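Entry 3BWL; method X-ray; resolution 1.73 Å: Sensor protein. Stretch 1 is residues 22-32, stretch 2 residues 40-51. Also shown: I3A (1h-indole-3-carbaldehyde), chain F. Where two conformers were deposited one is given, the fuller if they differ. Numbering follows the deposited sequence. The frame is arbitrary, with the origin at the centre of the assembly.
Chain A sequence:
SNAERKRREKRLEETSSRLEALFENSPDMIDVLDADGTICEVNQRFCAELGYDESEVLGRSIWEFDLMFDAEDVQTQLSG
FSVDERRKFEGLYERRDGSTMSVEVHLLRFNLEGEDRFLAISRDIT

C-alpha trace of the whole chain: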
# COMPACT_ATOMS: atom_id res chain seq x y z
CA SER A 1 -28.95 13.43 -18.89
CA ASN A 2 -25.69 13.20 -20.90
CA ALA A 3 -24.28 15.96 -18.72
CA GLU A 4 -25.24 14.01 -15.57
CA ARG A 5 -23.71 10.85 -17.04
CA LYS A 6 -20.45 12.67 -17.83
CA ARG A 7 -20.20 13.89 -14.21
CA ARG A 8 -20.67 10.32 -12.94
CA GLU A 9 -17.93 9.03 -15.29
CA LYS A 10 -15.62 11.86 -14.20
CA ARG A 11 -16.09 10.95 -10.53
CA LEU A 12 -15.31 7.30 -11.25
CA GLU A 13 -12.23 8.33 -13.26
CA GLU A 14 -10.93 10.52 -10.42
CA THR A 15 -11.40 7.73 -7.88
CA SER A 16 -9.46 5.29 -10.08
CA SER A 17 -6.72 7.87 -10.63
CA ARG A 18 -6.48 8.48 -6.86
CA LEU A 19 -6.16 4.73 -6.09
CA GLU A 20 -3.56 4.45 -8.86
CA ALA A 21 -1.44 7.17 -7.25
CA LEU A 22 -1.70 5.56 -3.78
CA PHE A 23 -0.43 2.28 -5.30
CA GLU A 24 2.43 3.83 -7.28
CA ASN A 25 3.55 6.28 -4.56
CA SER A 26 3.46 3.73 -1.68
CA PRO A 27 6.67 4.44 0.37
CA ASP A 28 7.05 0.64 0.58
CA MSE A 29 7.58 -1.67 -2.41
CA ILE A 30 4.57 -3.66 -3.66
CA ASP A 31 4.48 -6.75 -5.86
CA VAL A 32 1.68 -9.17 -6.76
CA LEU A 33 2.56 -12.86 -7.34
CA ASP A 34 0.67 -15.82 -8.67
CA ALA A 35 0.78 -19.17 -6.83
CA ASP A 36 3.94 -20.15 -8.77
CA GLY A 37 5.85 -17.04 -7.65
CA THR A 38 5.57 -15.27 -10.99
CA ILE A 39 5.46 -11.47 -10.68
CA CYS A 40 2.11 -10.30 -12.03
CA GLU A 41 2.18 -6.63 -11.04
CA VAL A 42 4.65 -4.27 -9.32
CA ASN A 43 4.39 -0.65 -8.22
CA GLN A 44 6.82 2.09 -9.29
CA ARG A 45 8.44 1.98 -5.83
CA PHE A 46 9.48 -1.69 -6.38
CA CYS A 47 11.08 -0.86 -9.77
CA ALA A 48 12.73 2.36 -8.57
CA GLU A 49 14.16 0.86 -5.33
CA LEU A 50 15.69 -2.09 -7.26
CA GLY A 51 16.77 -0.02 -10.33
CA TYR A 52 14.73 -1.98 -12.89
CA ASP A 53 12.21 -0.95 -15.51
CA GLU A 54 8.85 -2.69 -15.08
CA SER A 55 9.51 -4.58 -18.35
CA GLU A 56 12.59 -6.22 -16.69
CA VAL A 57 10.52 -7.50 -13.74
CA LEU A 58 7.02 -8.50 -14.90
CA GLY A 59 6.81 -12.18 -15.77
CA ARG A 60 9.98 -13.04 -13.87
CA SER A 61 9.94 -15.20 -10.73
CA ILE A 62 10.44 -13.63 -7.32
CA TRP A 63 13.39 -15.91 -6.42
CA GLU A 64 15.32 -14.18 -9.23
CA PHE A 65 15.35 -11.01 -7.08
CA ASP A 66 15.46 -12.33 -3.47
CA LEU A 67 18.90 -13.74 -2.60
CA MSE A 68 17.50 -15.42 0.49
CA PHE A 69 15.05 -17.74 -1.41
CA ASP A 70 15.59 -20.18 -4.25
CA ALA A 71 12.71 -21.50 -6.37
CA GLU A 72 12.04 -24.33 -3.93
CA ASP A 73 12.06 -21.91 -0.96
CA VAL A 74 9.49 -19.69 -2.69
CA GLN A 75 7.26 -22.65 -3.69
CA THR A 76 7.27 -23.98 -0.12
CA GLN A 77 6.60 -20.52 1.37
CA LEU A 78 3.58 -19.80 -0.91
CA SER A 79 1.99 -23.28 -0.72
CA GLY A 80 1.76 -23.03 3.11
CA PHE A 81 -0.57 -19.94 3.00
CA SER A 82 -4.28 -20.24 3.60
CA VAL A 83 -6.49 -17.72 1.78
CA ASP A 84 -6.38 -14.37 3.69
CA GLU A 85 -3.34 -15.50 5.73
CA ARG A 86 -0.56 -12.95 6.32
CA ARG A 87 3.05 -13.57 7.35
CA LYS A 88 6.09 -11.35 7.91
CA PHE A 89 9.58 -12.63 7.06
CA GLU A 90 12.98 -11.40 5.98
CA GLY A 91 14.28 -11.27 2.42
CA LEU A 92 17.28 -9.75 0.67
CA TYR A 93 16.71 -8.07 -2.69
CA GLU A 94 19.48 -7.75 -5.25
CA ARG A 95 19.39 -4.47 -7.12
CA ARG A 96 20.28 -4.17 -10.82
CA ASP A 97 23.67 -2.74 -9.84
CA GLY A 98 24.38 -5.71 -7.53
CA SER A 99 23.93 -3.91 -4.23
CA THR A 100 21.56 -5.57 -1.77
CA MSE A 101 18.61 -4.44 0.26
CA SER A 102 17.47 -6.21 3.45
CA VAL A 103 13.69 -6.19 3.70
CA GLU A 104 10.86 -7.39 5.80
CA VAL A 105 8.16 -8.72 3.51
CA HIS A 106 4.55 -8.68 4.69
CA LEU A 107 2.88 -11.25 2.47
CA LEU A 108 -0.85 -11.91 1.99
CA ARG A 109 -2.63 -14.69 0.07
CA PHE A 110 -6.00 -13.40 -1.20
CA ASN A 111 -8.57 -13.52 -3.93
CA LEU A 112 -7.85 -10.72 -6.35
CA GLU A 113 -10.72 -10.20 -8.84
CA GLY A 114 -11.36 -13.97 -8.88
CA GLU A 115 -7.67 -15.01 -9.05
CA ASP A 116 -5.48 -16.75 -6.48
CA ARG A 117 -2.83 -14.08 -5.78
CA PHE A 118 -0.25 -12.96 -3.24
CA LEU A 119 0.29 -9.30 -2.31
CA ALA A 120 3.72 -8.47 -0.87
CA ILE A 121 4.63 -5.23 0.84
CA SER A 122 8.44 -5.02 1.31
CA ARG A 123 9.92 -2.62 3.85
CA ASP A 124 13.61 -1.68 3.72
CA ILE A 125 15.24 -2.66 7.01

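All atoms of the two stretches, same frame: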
# COMPACT_ATOMS: atom_id res chain seq x y z
N LEU A 22 -2.00 6.18 -5.07
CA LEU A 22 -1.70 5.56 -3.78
C LEU A 22 -0.82 4.31 -4.00
O LEU A 22 0.18 4.09 -3.29
CB LEU A 22 -2.97 5.23 -3.01
CG LEU A 22 -3.82 6.46 -2.67
CD1 LEU A 22 -4.96 6.10 -1.75
CD2 LEU A 22 -2.97 7.53 -2.01
N PHE A 23 -1.20 3.49 -4.99
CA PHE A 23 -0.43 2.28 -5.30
C PHE A 23 1.00 2.64 -5.74
O PHE A 23 2.00 2.08 -5.21
CB PHE A 23 -1.16 1.47 -6.39
CG PHE A 23 -0.48 0.18 -6.75
CD1 PHE A 23 -0.61 -0.94 -5.90
CD2 PHE A 23 0.21 0.06 -7.95
CE1 PHE A 23 -0.02 -2.15 -6.25
CE2 PHE A 23 0.80 -1.18 -8.31
CZ PHE A 23 0.69 -2.25 -7.48
N GLU A 24 1.12 3.56 -6.69
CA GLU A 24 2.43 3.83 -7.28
C GLU A 24 3.37 4.56 -6.31
O GLU A 24 4.61 4.37 -6.33
CB GLU A 24 2.28 4.61 -8.59
CG GLU A 24 1.42 3.89 -9.67
CD GLU A 24 1.98 2.52 -10.13
OE1 GLU A 24 3.11 2.16 -9.79
OE2 GLU A 24 1.26 1.78 -10.86
N ASN A 25 2.78 5.42 -5.47
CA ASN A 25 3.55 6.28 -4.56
C ASN A 25 3.84 5.62 -3.21
O ASN A 25 4.61 6.17 -2.41
CB ASN A 25 2.84 7.64 -4.34
CG ASN A 25 3.01 8.56 -5.51
OD1 ASN A 25 4.05 9.17 -5.66
ND2 ASN A 25 2.00 8.67 -6.34
N SER A 26 3.19 4.47 -2.94
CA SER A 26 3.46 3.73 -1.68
C SER A 26 4.95 3.86 -1.26
O SER A 26 5.82 3.57 -2.05
CB SER A 26 3.11 2.24 -1.86
OG SER A 26 3.43 1.57 -0.65
N PRO A 27 5.24 4.31 -0.01
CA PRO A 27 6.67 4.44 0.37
C PRO A 27 7.35 3.07 0.45
O PRO A 27 8.58 2.99 0.39
CB PRO A 27 6.63 5.14 1.73
CG PRO A 27 5.23 4.90 2.25
CD PRO A 27 4.34 4.84 1.03
N ASP A 28 6.54 2.01 0.60
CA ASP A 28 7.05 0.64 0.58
C ASP A 28 6.79 -0.03 -0.77
O ASP A 28 5.89 0.35 -1.51
CB ASP A 28 6.42 -0.21 1.70
CG ASP A 28 6.83 0.25 3.09
OD1 ASP A 28 8.02 0.55 3.33
OD2 ASP A 28 5.95 0.33 3.95
N MSE A 29 7.66 -0.97 -1.12
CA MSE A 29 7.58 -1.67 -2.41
C MSE A 29 6.38 -2.61 -2.39
O MSE A 29 6.10 -3.23 -1.33
CB MSE A 29 8.84 -2.49 -2.61
CG MSE A 29 10.10 -1.64 -2.52
SE MSE A 29 11.70 -2.70 -2.30
CE MSE A 29 11.63 -3.75 -3.90
N ILE A 30 5.68 -2.73 -3.54
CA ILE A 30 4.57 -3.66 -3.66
C ILE A 30 4.75 -4.58 -4.88
O ILE A 30 5.07 -4.10 -5.97
CB ILE A 30 3.26 -2.90 -3.85
CG1 ILE A 30 3.05 -1.91 -2.70
CG2 ILE A 30 2.07 -3.93 -3.97
CD1 ILE A 30 1.74 -1.03 -2.86
N ASP A 31 4.56 -5.88 -4.71
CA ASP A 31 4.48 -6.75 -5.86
C ASP A 31 3.31 -7.70 -5.63
O ASP A 31 2.90 -7.93 -4.46
CB ASP A 31 5.79 -7.53 -6.10
CG ASP A 31 6.15 -8.46 -4.94
OD1 ASP A 31 6.86 -8.02 -4.00
OD2 ASP A 31 5.77 -9.67 -5.00
N VAL A 32 2.76 -8.18 -6.74
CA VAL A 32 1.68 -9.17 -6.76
C VAL A 32 2.21 -10.42 -7.45
O VAL A 32 2.76 -10.31 -8.57
CB VAL A 32 0.41 -8.62 -7.50
CG1 VAL A 32 -0.71 -9.67 -7.48
CG2 VAL A 32 -0.07 -7.34 -6.81
N CYS A 40 3.22 -10.70 -11.19
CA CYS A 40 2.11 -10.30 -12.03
C CYS A 40 1.95 -8.78 -12.13
O CYS A 40 1.52 -8.25 -13.17
CB CYS A 40 0.82 -10.89 -11.46
SG CYS A 40 0.75 -12.67 -11.61
N GLU A 41 2.28 -8.07 -11.06
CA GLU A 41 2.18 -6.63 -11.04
C GLU A 41 3.21 -6.17 -10.01
O GLU A 41 3.49 -6.89 -9.04
CB GLU A 41 0.80 -6.17 -10.55
CG GLU A 41 0.45 -4.70 -10.76
CD GLU A 41 -1.05 -4.43 -10.69
OE1 GLU A 41 -1.81 -5.30 -10.17
OE2 GLU A 41 -1.46 -3.36 -11.16
N VAL A 42 3.72 -4.95 -10.23
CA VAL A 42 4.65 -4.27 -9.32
C VAL A 42 4.32 -2.78 -9.34
O VAL A 42 3.84 -2.26 -10.37
CB VAL A 42 6.15 -4.42 -9.72
CG1 VAL A 42 6.68 -5.84 -9.44
CG2 VAL A 42 6.39 -4.05 -11.20
N ASN A 43 4.54 -2.10 -8.22
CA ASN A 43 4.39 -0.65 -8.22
C ASN A 43 5.71 0.04 -8.61
O ASN A 43 6.75 -0.60 -8.76
CB ASN A 43 3.81 -0.10 -6.89
CG ASN A 43 4.83 -0.09 -5.72
OD1 ASN A 43 5.86 -0.79 -5.74
ND2 ASN A 43 4.52 0.70 -4.70
N GLN A 44 5.63 1.34 -8.85
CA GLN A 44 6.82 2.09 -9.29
C GLN A 44 7.90 2.04 -8.22
O GLN A 44 9.09 1.96 -8.54
CB GLN A 44 6.48 3.53 -9.71
CG GLN A 44 7.75 4.37 -10.01
CD GLN A 44 8.43 4.00 -11.32
OE1 GLN A 44 7.85 4.17 -12.40
NE2 GLN A 44 9.67 3.53 -11.23
N ARG A 45 7.48 2.04 -6.94
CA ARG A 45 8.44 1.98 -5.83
C ARG A 45 9.34 0.71 -5.93
O ARG A 45 10.54 0.79 -5.73
CB ARG A 45 7.72 2.05 -4.47
CG ARG A 45 8.69 2.23 -3.28
CD ARG A 45 9.34 3.59 -3.22
NE ARG A 45 8.32 4.62 -2.94
CZ ARG A 45 8.52 5.93 -2.85
NH1 ARG A 45 9.72 6.45 -3.01
NH2 ARG A 45 7.49 6.75 -2.57
N PHE A 46 8.73 -0.43 -6.22
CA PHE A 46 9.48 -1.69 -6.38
C PHE A 46 10.56 -1.52 -7.44
O PHE A 46 11.72 -1.84 -7.20
CB PHE A 46 8.51 -2.81 -6.76
CG PHE A 46 9.15 -4.16 -6.85
CD1 PHE A 46 9.01 -5.07 -5.81
CD2 PHE A 46 9.89 -4.52 -7.97
CE1 PHE A 46 9.61 -6.33 -5.87
CE2 PHE A 46 10.51 -5.78 -8.06
CZ PHE A 46 10.34 -6.70 -7.02
N CYS A 47 10.17 -1.02 -8.62
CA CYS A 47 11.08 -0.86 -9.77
C CYS A 47 12.19 0.15 -9.45
O CYS A 47 13.41 -0.11 -9.69
CB CYS A 47 10.27 -0.41 -10.99
SG CYS A 47 9.12 -1.66 -11.52
N ALA A 48 11.79 1.31 -8.92
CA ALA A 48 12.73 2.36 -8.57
C ALA A 48 13.75 1.91 -7.52
O ALA A 48 14.94 2.13 -7.70
CB ALA A 48 12.00 3.58 -8.07
N GLU A 49 13.28 1.31 -6.44
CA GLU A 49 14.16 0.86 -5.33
C GLU A 49 15.19 -0.16 -5.84
O GLU A 49 16.35 -0.11 -5.45
CB GLU A 49 13.35 0.28 -4.19
CG GLU A 49 12.51 1.36 -3.38
CD GLU A 49 13.28 2.03 -2.25
OE1 GLU A 49 14.51 2.24 -2.37
OE2 GLU A 49 12.64 2.31 -1.20
N LEU A 50 14.78 -1.05 -6.74
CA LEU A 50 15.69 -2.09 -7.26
C LEU A 50 16.47 -1.70 -8.52
O LEU A 50 17.38 -2.40 -8.91
CB LEU A 50 14.94 -3.42 -7.47
CG LEU A 50 14.37 -3.99 -6.16
CD1 LEU A 50 13.85 -5.39 -6.44
CD2 LEU A 50 15.42 -4.03 -5.05
N GLY A 51 16.12 -0.55 -9.11
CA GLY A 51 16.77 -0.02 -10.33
C GLY A 51 16.37 -0.67 -11.65
O GLY A 51 17.11 -0.61 -12.64
O I3A F . 6.71 -11.11 -2.90
C3' I3A F . 7.84 -10.76 -2.57
C3 I3A F . 8.79 -11.75 -1.95
C2 I3A F . 10.12 -11.36 -1.64
N I3A F . 10.65 -12.52 -1.13
C8 I3A F . 9.75 -13.55 -1.13
C9 I3A F . 8.55 -13.11 -1.67
C4 I3A F . 7.44 -13.97 -1.76
C5 I3A F . 7.58 -15.33 -1.35
C6 I3A F . 8.81 -15.78 -0.84
C7 I3A F . 9.89 -14.89 -0.72
O HOH W 1 2.43 -0.19 -11.60
O HOH W 2 6.68 9.61 -4.12
O HOH W 3 10.61 0.97 -0.16

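Contact between residues 22-32 and 40-51 of the sensor protein, centred on Met29, Asn43 and Arg45. The two strands run antiparallel: Val32 N donates to Glu41 O (2.7 Å), and Val32 O accepts from Cys40 N (2.7 Å) and, weakly, from Glu41 N (3.4 Å). Asp31 pairs with Val42 without backbone hydrogen bonds; instead Asp31 CA lies 3.3 Å from Glu41 O.

Asn43, where the second strand gives way to a helix, continues this ladder with backbone and side chain. Its N donates to Ile30 O (3.1 Å), while Asn43 OD1 accepts from Ile30 N (2.9 Å) and also from Phe46 N (2.9 Å), the latter capping the helix. Asn43 ND2, the donor end of the amide, donates to Phe23 O (2.9 Å) and weakly to Asp28 O (3.5 Å). One amide thus ties the first helix, the loop and the strand to the start of the second helix. Asn43 CB also packs over a face of the Phe23 ring, 3.8 Å from its centroid. Next along, Gln44 N donates to Glu24 OE1 (2.8 Å).

Arg45 binds the end of the first helix and the residue after it through two backbone carbonyls near the guanidinium plane: Arg45 NH2 donates to Asn25 O and Arg45 NE to Ser26 O, both at 2.9 Å. The charged group therefore meets carbonyl oxygens rather than a carboxylate here.

Met29, a selenomethionine, covers the most surface and supplies much of the apolar part of the contact. Its CE lies over a face of the Phe46 ring, 3.9 Å from the centroid, and 3.6 Å from Leu50 CG, while Met29 SE approaches Glu49 CB (3.9 Å). Nearby, water 3 links the segments, donating to Pro27 O (2.9 Å) and Glu49 OE2 (2.6 Å).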